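Local coordinates for protein FdhC (PDB 5KTC) that is a sugar N-acyltransferase of the GNAT superfamily that uses an acyl-coenzyme A to acylate the 3-amino group of a dTDP-linked 3-amino-3,6-dideoxy-D-galactose, at residues L114-E117 with A118-T122; K164-Y167 with K168-I172; S152-D155 with E156-Y159. All coordinates share one frame; numbering follows the deposited sequence.

Interaction 1 of 3, residues L114-E117 with A118-T122; sequences LVYE and AGFST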
loop_
_atom_site.group_PDB
_atom_site.type_symbol
_atom_site.label_atom_id
_atom_site.label_comp_id
_atom_site.label_asym_id
_atom_site.label_seq_id
_atom_site.Cartn_x
_atom_site.Cartn_y
_atom_site.Cartn_z
ATOM N N LEU A 114 3.298 -6.479 -0.326
ATOM C CA LEU A 114 3.678 -6.401 1.035
ATOM C C LEU A 114 2.482 -5.949 1.821
ATOM O O LEU A 114 2.298 -6.374 2.964
ATOM C CB LEU A 114 4.850 -5.458 1.210
ATOM C CG LEU A 114 6.225 -5.966 0.717
ATOM C CD1 LEU A 114 7.256 -4.841 0.824
ATOM C CD2 LEU A 114 6.670 -7.222 1.457
ATOM N N VAL A 115 1.670 -5.086 1.239
ATOM C CA VAL A 115 0.365 -4.747 1.920
ATOM C C VAL A 115 -0.437 -5.979 2.241
ATOM O O VAL A 115 -0.964 -6.112 3.361
ATOM C CB VAL A 115 -0.496 -3.760 1.131
ATOM C CG1 VAL A 115 -1.966 -3.761 1.614
ATOM C CG2 VAL A 115 0.164 -2.387 1.118
ATOM N N TYR A 116 -0.603 -6.845 1.237
ATOM C CA TYR A 116 -1.375 -8.048 1.453
ATOM C C TYR A 116 -0.696 -9.017 2.436
ATOM O O TYR A 116 -1.399 -9.688 3.179
ATOM C CB TYR A 116 -1.684 -8.730 0.094
ATOM C CG TYR A 116 -2.551 -7.880 -0.796
ATOM C CD1 TYR A 116 -3.741 -7.291 -0.303
ATOM C CD2 TYR A 116 -2.273 -7.684 -2.134
ATOM C CE1 TYR A 116 -4.581 -6.569 -1.105
ATOM C CE2 TYR A 116 -3.084 -6.903 -2.928
ATOM C CZ TYR A 116 -4.249 -6.366 -2.415
ATOM O OH TYR A 116 -5.089 -5.579 -3.160
ATOM N N GLU A 117 0.626 -9.104 2.433
ATOM C CA GLU A 117 1.399 -9.879 3.447
ATOM C C GLU A 117 1.003 -9.330 4.855
ATOM O O GLU A 117 0.660 -10.071 5.782
ATOM C CB GLU A 117 2.939 -9.766 3.134
ATOM C CG GLU A 117 3.882 -10.929 3.505
ATOM C CD GLU A 117 5.393 -10.686 3.202
ATOM O OE1 GLU A 117 6.121 -10.521 4.205
ATOM O OE2 GLU A 117 5.887 -10.669 2.018
ATOM N N ALA A 118 1.037 -8.009 4.989
ATOM C CA ALA A 118 0.754 -7.392 6.292
ATOM C C ALA A 118 -0.653 -7.679 6.744
ATOM O O ALA A 118 -0.913 -8.091 7.913
ATOM C CB ALA A 118 1.010 -5.917 6.234
ATOM N N GLY A 119 -1.596 -7.478 5.833
ATOM C CA GLY A 119 -2.992 -7.588 6.180
ATOM C C GLY A 119 -3.434 -8.997 6.400
ATOM O O GLY A 119 -4.059 -9.276 7.373
ATOM N N PHE A 120 -3.084 -9.903 5.499
ATOM C CA PHE A 120 -3.603 -11.266 5.561
ATOM C C PHE A 120 -2.780 -12.151 6.477
ATOM O O PHE A 120 -3.354 -12.934 7.247
ATOM C CB PHE A 120 -3.683 -11.893 4.169
ATOM C CG PHE A 120 -4.652 -11.243 3.269
ATOM C CD1 PHE A 120 -5.981 -11.111 3.618
ATOM C CD2 PHE A 120 -4.258 -10.799 2.030
ATOM C CE1 PHE A 120 -6.870 -10.545 2.739
ATOM C CE2 PHE A 120 -5.159 -10.223 1.155
ATOM C CZ PHE A 120 -6.445 -10.089 1.483
ATOM N N SER A 121 -1.447 -12.062 6.420
ATOM C CA SER A 121 -0.687 -12.927 7.305
ATOM C C SER A 121 -0.240 -12.213 8.639
ATOM O O SER A 121 -0.552 -12.724 9.701
ATOM C CB SER A 121 0.370 -13.663 6.529
ATOM O OG SER A 121 1.521 -12.904 6.580
ATOM N N THR A 122 0.393 -11.047 8.607
ATOM C CA THR A 122 0.809 -10.386 9.871
ATOM C C THR A 122 -0.424 -10.015 10.720
ATOM O O THR A 122 -0.412 -10.169 11.926
ATOM C CB THR A 122 1.732 -9.168 9.675
ATOM O OG1 THR A 122 2.864 -9.492 8.862
ATOM C CG2 THR A 122 2.255 -8.607 11.002
#
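Tyr116 and Phe120 stand one turn apart on helix 107-122, where residues 114-117 run without a break into 118-122. Three regular i to i+4 bonds carry the backbone across: Leu114 O, Val115 O and Tyr116 O receive the amides of Ala118, Gly119 and Phe120, the last with N to O 2.9 Å. The next carbonyl departs from this pattern. Glu117 O accepts Ser121 N at 3.0 Å with a bent N-H...O angle of 139°, and also Thr122 N, again at 3.0 Å but straighter and lying in the carbonyl plane. That i to i+5 bond marks a wider pi-type turn at the C-terminal end of the helix. Ser121 OG lies 3.1 Å from the same Glu117 O.

The helix is the crossover of a beta-alpha-beta unit between the parallel strands 91-99 and 127-133, a core element of the GNAT fold. On its buried flank the two aromatic side chains lie side by side and point the same way. In Phe120 the ring carbon CG sits beside the backbone N (chi1 -66°), which brings CE2 to 3.6 Å from Tyr116 CD1. The ring planes are only 20° apart, yet the centroids are 5.8 Å from each other: a slid, near-parallel pair with little overlap. Phe120 CD2 also rests 3.3 Å from Tyr116 O. Beyond the pair, Tyr116 OH is hydrogen-bonded to Trp94 NE1 and its ring stacks with Phe162, while Phe120 meets Phe92 edge-to-face.

Interaction 2 of 3, residues K164-Y167 with K168-I172; sequences KSKY and KENKI
Tyr167 and Lys171, one turn apart on helix 164-173, make a contact that can be followed outward from Tyr167 CB. The bond from CA to CB leads away from the following turn, and the packing begins at the ring. CD2 approaches the Lys168 chain at CG, and on the other branch CE1 is 3.9 Å from Lys171 CG. With chi1 at 148°, away from a staggered value, the ring passes obliquely to the lysine chain. CZ then meets Lys171 CD, and at the tip OH accepts a hydrogen bond from Lys171 NZ at 3.1 Å. The lysine follows the ring outward and, bent at chi3 (-55°), delivers its ammonium to the hydroxyl.

The underlying backbone is alpha-helical, with Asn170 N to Lys166 O at 2.9 Å and a weak bond from Glu169 N to Ser165 O. On another flank, Lys166 curls back on itself and forms a salt bridge, Lys166 NZ to Glu169 OE1 at 3.1 Å, arriving on the syn side, 29° out of the carboxylate plane. The other carboxylate oxygen, Glu169 OE2, accepts a water that also bonds Ser165 OG. Asn170 turns inward and gives ND2 to Met146 O, while the Tyr167 ring packs against Phe120 and Phe162, joining the helix to helix 107-122 and strand 157-163.

Lys164 NZ and Lys168 NZ approach to 4.2 Å, and Lys164 has a long, weak ion pair with Glu126. The closeness of the two ammonium groups may slightly disfavour full protonation of both, whereas the i to i+3 bridge between Lys166 and Glu169 would be expected to stabilise both of its charges.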
loop_
_atom_site.group_PDB
_atom_site.type_symbol
_atom_site.label_atom_id
_atom_site.label_comp_id
_atom_site.label_asym_id
_atom_site.label_seq_id
_atom_site.Cartn_x
_atom_site.Cartn_y
_atom_site.Cartn_z
ATOM N N LYS A 164 -8.279 -13.113 0.560
ATOM C CA LYS A 164 -7.091 -13.788 1.124
ATOM C C LYS A 164 -6.662 -14.958 0.223
ATOM O O LYS A 164 -5.515 -15.190 0.051
ATOM C CB LYS A 164 -7.377 -14.271 2.553
ATOM C CG LYS A 164 -6.219 -14.958 3.220
ATOM C CD LYS A 164 -6.412 -15.257 4.695
ATOM C CE LYS A 164 -5.065 -15.640 5.298
ATOM N NZ LYS A 164 -5.275 -16.194 6.670
ATOM N N SER A 165 -7.627 -15.677 -0.307
ATOM C CA SER A 165 -7.396 -16.780 -1.247
ATOM C C SER A 165 -6.576 -16.393 -2.484
ATOM O O SER A 165 -5.724 -17.155 -2.949
ATOM C CB SER A 165 -8.722 -17.416 -1.668
ATOM O OG SER A 165 -9.438 -16.571 -2.526
ATOM N N LYS A 166 -6.795 -15.193 -3.003
ATOM C CA LYS A 166 -6.043 -14.759 -4.138
ATOM C C LYS A 166 -4.629 -14.394 -3.749
ATOM O O LYS A 166 -3.668 -14.579 -4.563
ATOM C CB LYS A 166 -6.706 -13.581 -4.818
ATOM C CG LYS A 166 -5.971 -13.062 -6.046
ATOM C CD LYS A 166 -5.846 -14.075 -7.188
ATOM C CE LYS A 166 -7.202 -14.403 -7.802
ATOM N NZ LYS A 166 -7.065 -15.491 -8.819
ATOM N N TYR A 167 -4.483 -13.790 -2.570
ATOM C CA TYR A 167 -3.144 -13.459 -2.063
ATOM C C TYR A 167 -2.290 -14.724 -1.924
ATOM O O TYR A 167 -1.091 -14.701 -2.263
ATOM C CB TYR A 167 -3.214 -12.721 -0.712
ATOM C CG TYR A 167 -2.068 -12.983 0.252
ATOM C CD1 TYR A 167 -0.857 -12.320 0.149
ATOM C CD2 TYR A 167 -2.253 -13.860 1.287
ATOM C CE1 TYR A 167 0.171 -12.565 1.072
ATOM C CE2 TYR A 167 -1.275 -14.126 2.179
ATOM C CZ TYR A 167 -0.051 -13.494 2.077
ATOM O OH TYR A 167 0.881 -13.867 3.031
ATOM N N LYS A 168 -2.897 -15.809 -1.439
ATOM C CA LYS A 168 -2.146 -17.060 -1.340
ATOM C C LYS A 168 -1.677 -17.620 -2.712
ATOM O O LYS A 168 -0.509 -18.034 -2.832
ATOM C CB LYS A 168 -2.942 -18.090 -0.601
ATOM C CG LYS A 168 -3.135 -17.752 0.849
ATOM C CD LYS A 168 -4.046 -18.772 1.529
ATOM C CE LYS A 168 -3.511 -19.172 2.888
ATOM N NZ LYS A 168 -4.610 -19.211 3.875
ATOM N N GLU A 169 -2.496 -17.567 -3.754
ATOM C CA GLU A 169 -1.977 -17.904 -5.083
ATOM C C GLU A 169 -0.842 -16.940 -5.474
ATOM O O GLU A 169 0.281 -17.321 -5.824
ATOM C CB GLU A 169 -3.070 -17.862 -6.139
ATOM C CG GLU A 169 -4.288 -18.797 -5.957
ATOM C CD GLU A 169 -5.469 -18.340 -6.840
ATOM O OE1 GLU A 169 -5.211 -17.778 -7.939
ATOM O OE2 GLU A 169 -6.660 -18.471 -6.441
ATOM N N ASN A 170 -1.096 -15.665 -5.334
ATOM C CA ASN A 170 -0.104 -14.705 -5.734
ATOM C C ASN A 170 1.327 -14.815 -5.083
ATOM O O ASN A 170 2.317 -14.372 -5.693
ATOM C CB ASN A 170 -0.686 -13.303 -5.621
ATOM C CG ASN A 170 -1.756 -13.037 -6.684
ATOM O OD1 ASN A 170 -2.165 -13.920 -7.406
ATOM N ND2 ASN A 170 -2.219 -11.823 -6.736
ATOM N N LYS A 171 1.423 -15.371 -3.874
ATOM C CA LYS A 171 2.716 -15.605 -3.225
ATOM C C LYS A 171 3.619 -16.488 -4.093
ATOM O O LYS A 171 4.798 -16.209 -4.165
ATOM C CB LYS A 171 2.570 -16.165 -1.790
ATOM C CG LYS A 171 2.599 -15.073 -0.708
ATOM C CD LYS A 171 2.908 -15.637 0.691
ATOM C CE LYS A 171 1.928 -16.751 1.038
ATOM N NZ LYS A 171 1.697 -16.813 2.500
ATOM N N ILE A 172 3.059 -17.493 -4.759
ATOM C CA ILE A 172 3.843 -18.371 -5.623
ATOM C C ILE A 172 4.159 -17.704 -6.989
ATOM O O ILE A 172 5.306 -17.576 -7.395
ATOM C CB ILE A 172 3.125 -19.693 -5.844
ATOM C CG1 ILE A 172 2.794 -20.340 -4.474
ATOM C CG2 ILE A 172 3.943 -20.648 -6.714
ATOM C CD1 ILE A 172 1.340 -20.811 -4.363
HETATM O O HOH W 1 -8.875 -16.493 -5.079
#

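Interaction 3 of 3, residues S152-D155 with E156-Y159; sequences SEDD and ENIY
Asp154 and Tyr159 meet across the turn of a beta hairpin, and the side-chain hydrogen bonds centre on them. Tyr159 OH donates to Asp154 OD2 at 2.6 Å, reaching it from above the carboxylate plane, 47° out of it; carboxylate and ring planes are 85° apart. The same hydroxyl accepts Asn157 ND2 at 3.0 Å, almost straight and within the amide plane. The second carboxylate oxygen is taken up by main-chain donors: Asp154 OD1 receives Asn157 N at 2.8 Å, nearly along its C-O axis, and Glu156 N at 3.0 Å from above the plane. With chi1 at 60°, Asp154 CG lies between the backbone N and the carbonyl carbon, which swings the carboxylate over to the facing strand. Both oxygens are thus occupied and the group's rotation is fixed.

Backbone bonds close the hairpin of edge strand 149-153 and its neighbour 157-163 in the central sheet. Ser152 and Tyr159 form the antiparallel hydrogen-bonded pair, with Tyr159 N to Ser152 O at 3.0 Å and a weak return bond from Ser152 N to Tyr159 O. Glu153 and Ile158 are the following non-hydrogen-bonded pair, their CA atoms 4.4 Å apart. Asp154 N to Asn157 O, 3.1 Å, then closes the turn, and Asp154 OD1 grips the turn's amides from inside in the manner of an Asx turn.

Packing contacts are few. Tyr159 CD2 lies 3.4 Å from Glu153 CA, which sits at the ring edge, and Ile158 CG2 touches Ser152 O. Outside the hairpin, Lys134 NZ forms a salt bridge with Glu153 OE1 and also bonds Asp154 O, tying the turn to the end of strand 127-133.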
loop_
_atom_site.group_PDB
_atom_site.type_symbol
_atom_site.label_atom_id
_atom_site.label_comp_id
_atom_site.label_asym_id
_atom_site.label_seq_id
_atom_site.Cartn_x
_atom_site.Cartn_y
_atom_site.Cartn_z
ATOM N N SER A 152 -18.314 -3.057 -7.591
ATOM C CA SER A 152 -19.352 -1.971 -7.768
ATOM C C SER A 152 -18.772 -0.563 -7.882
ATOM O O SER A 152 -17.630 -0.460 -8.267
ATOM C CB SER A 152 -20.290 -1.877 -6.577
ATOM O OG SER A 152 -19.672 -1.144 -5.575
ATOM N N GLU A 153 -19.530 0.487 -7.462
ATOM C CA GLU A 153 -19.249 1.888 -7.908
ATOM C C GLU A 153 -20.175 3.024 -7.410
ATOM O O GLU A 153 -21.168 2.810 -6.694
ATOM C CB GLU A 153 -19.207 1.932 -9.398
ATOM C CG GLU A 153 -20.568 2.152 -9.992
ATOM C CD GLU A 153 -20.552 1.665 -11.356
ATOM O OE1 GLU A 153 -20.043 2.335 -12.264
ATOM O OE2 GLU A 153 -20.965 0.528 -11.461
ATOM N N ASP A 154 -19.769 4.250 -7.764
ATOM C CA ASP A 154 -20.585 5.436 -7.638
ATOM C C ASP A 154 -20.137 6.486 -8.675
ATOM O O ASP A 154 -19.509 6.157 -9.678
ATOM C CB ASP A 154 -20.577 5.934 -6.221
ATOM C CG ASP A 154 -19.222 6.278 -5.728
ATOM O OD1 ASP A 154 -18.313 6.505 -6.576
ATOM O OD2 ASP A 154 -19.106 6.387 -4.507
ATOM N N ASP A 155 -20.514 7.730 -8.492
ATOM C CA ASP A 155 -20.128 8.772 -9.517
ATOM C C ASP A 155 -18.576 8.952 -9.656
ATOM O O ASP A 155 -18.055 9.276 -10.722
ATOM C CB ASP A 155 -20.770 10.095 -9.066
ATOM C CG ASP A 155 -22.272 10.094 -9.251
ATOM O OD1 ASP A 155 -22.771 9.283 -10.045
ATOM O OD2 ASP A 155 -22.944 10.935 -8.641
ATOM N N GLU A 156 -17.863 8.647 -8.580
ATOM C CA GLU A 156 -16.417 8.908 -8.466
ATOM C C GLU A 156 -15.512 7.709 -8.640
ATOM O O GLU A 156 -14.429 7.832 -9.231
ATOM C CB GLU A 156 -16.109 9.369 -7.073
ATOM C CG GLU A 156 -16.627 10.678 -6.681
ATOM C CD GLU A 156 -16.376 10.965 -5.218
ATOM O OE1 GLU A 156 -17.162 11.815 -4.745
ATOM O OE2 GLU A 156 -15.427 10.422 -4.546
ATOM N N ASN A 157 -15.934 6.583 -8.058
ATOM C CA ASN A 157 -15.076 5.398 -7.798
ATOM C C ASN A 157 -15.575 4.093 -8.352
ATOM O O ASN A 157 -16.775 3.912 -8.623
ATOM C CB ASN A 157 -15.021 5.159 -6.277
ATOM C CG ASN A 157 -14.379 6.289 -5.511
ATOM O OD1 ASN A 157 -13.479 6.923 -6.025
ATOM N ND2 ASN A 157 -14.839 6.553 -4.281
ATOM N N ILE A 158 -14.635 3.184 -8.529
ATOM C CA ILE A 158 -14.891 1.786 -8.575
ATOM C C ILE A 158 -14.392 1.184 -7.260
ATOM O O ILE A 158 -13.334 1.567 -6.746
ATOM C CB ILE A 158 -14.327 1.153 -9.801
ATOM C CG1 ILE A 158 -15.024 1.763 -11.029
ATOM C CG2 ILE A 158 -14.552 -0.388 -9.771
ATOM C CD1 ILE A 158 -14.278 1.469 -12.299
ATOM N N TYR A 159 -15.233 0.293 -6.680
ATOM C CA TYR A 159 -14.990 -0.328 -5.373
ATOM C C TYR A 159 -14.576 -1.766 -5.616
ATOM O O TYR A 159 -15.191 -2.484 -6.447
ATOM C CB TYR A 159 -16.256 -0.295 -4.528
ATOM C CG TYR A 159 -16.591 1.076 -4.188
ATOM C CD1 TYR A 159 -15.969 1.694 -3.136
ATOM C CD2 TYR A 159 -17.448 1.831 -5.008
ATOM C CE1 TYR A 159 -16.171 3.000 -2.863
ATOM C CE2 TYR A 159 -17.690 3.147 -4.723
ATOM C CZ TYR A 159 -17.077 3.734 -3.673
ATOM O OH TYR A 159 -17.230 5.065 -3.325
#

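Overall arrangement
Interactions 1 and 2 are in direct contact, helix against helix: their centres are 11 Å apart, Phe120 CD2 packs 3.5 Å from Tyr167 CB, and Tyr116 CB lies 3.7 Å from Tyr167 CD1. Interaction 3 is remote, its centre 25 Å from each of the others, although strand 157-163, which begins in its hairpin, leads directly into helix 164-173. Interactions 1 and 3 come near the bound dTDP-sugar product, the side chain of Tyr116 about 6 Å and that of Asn157 about 5 Å from it. Interactions 2 and 3 come near coenzyme A, with the side chains of Asn170 and Asn157 each about 7 Å away.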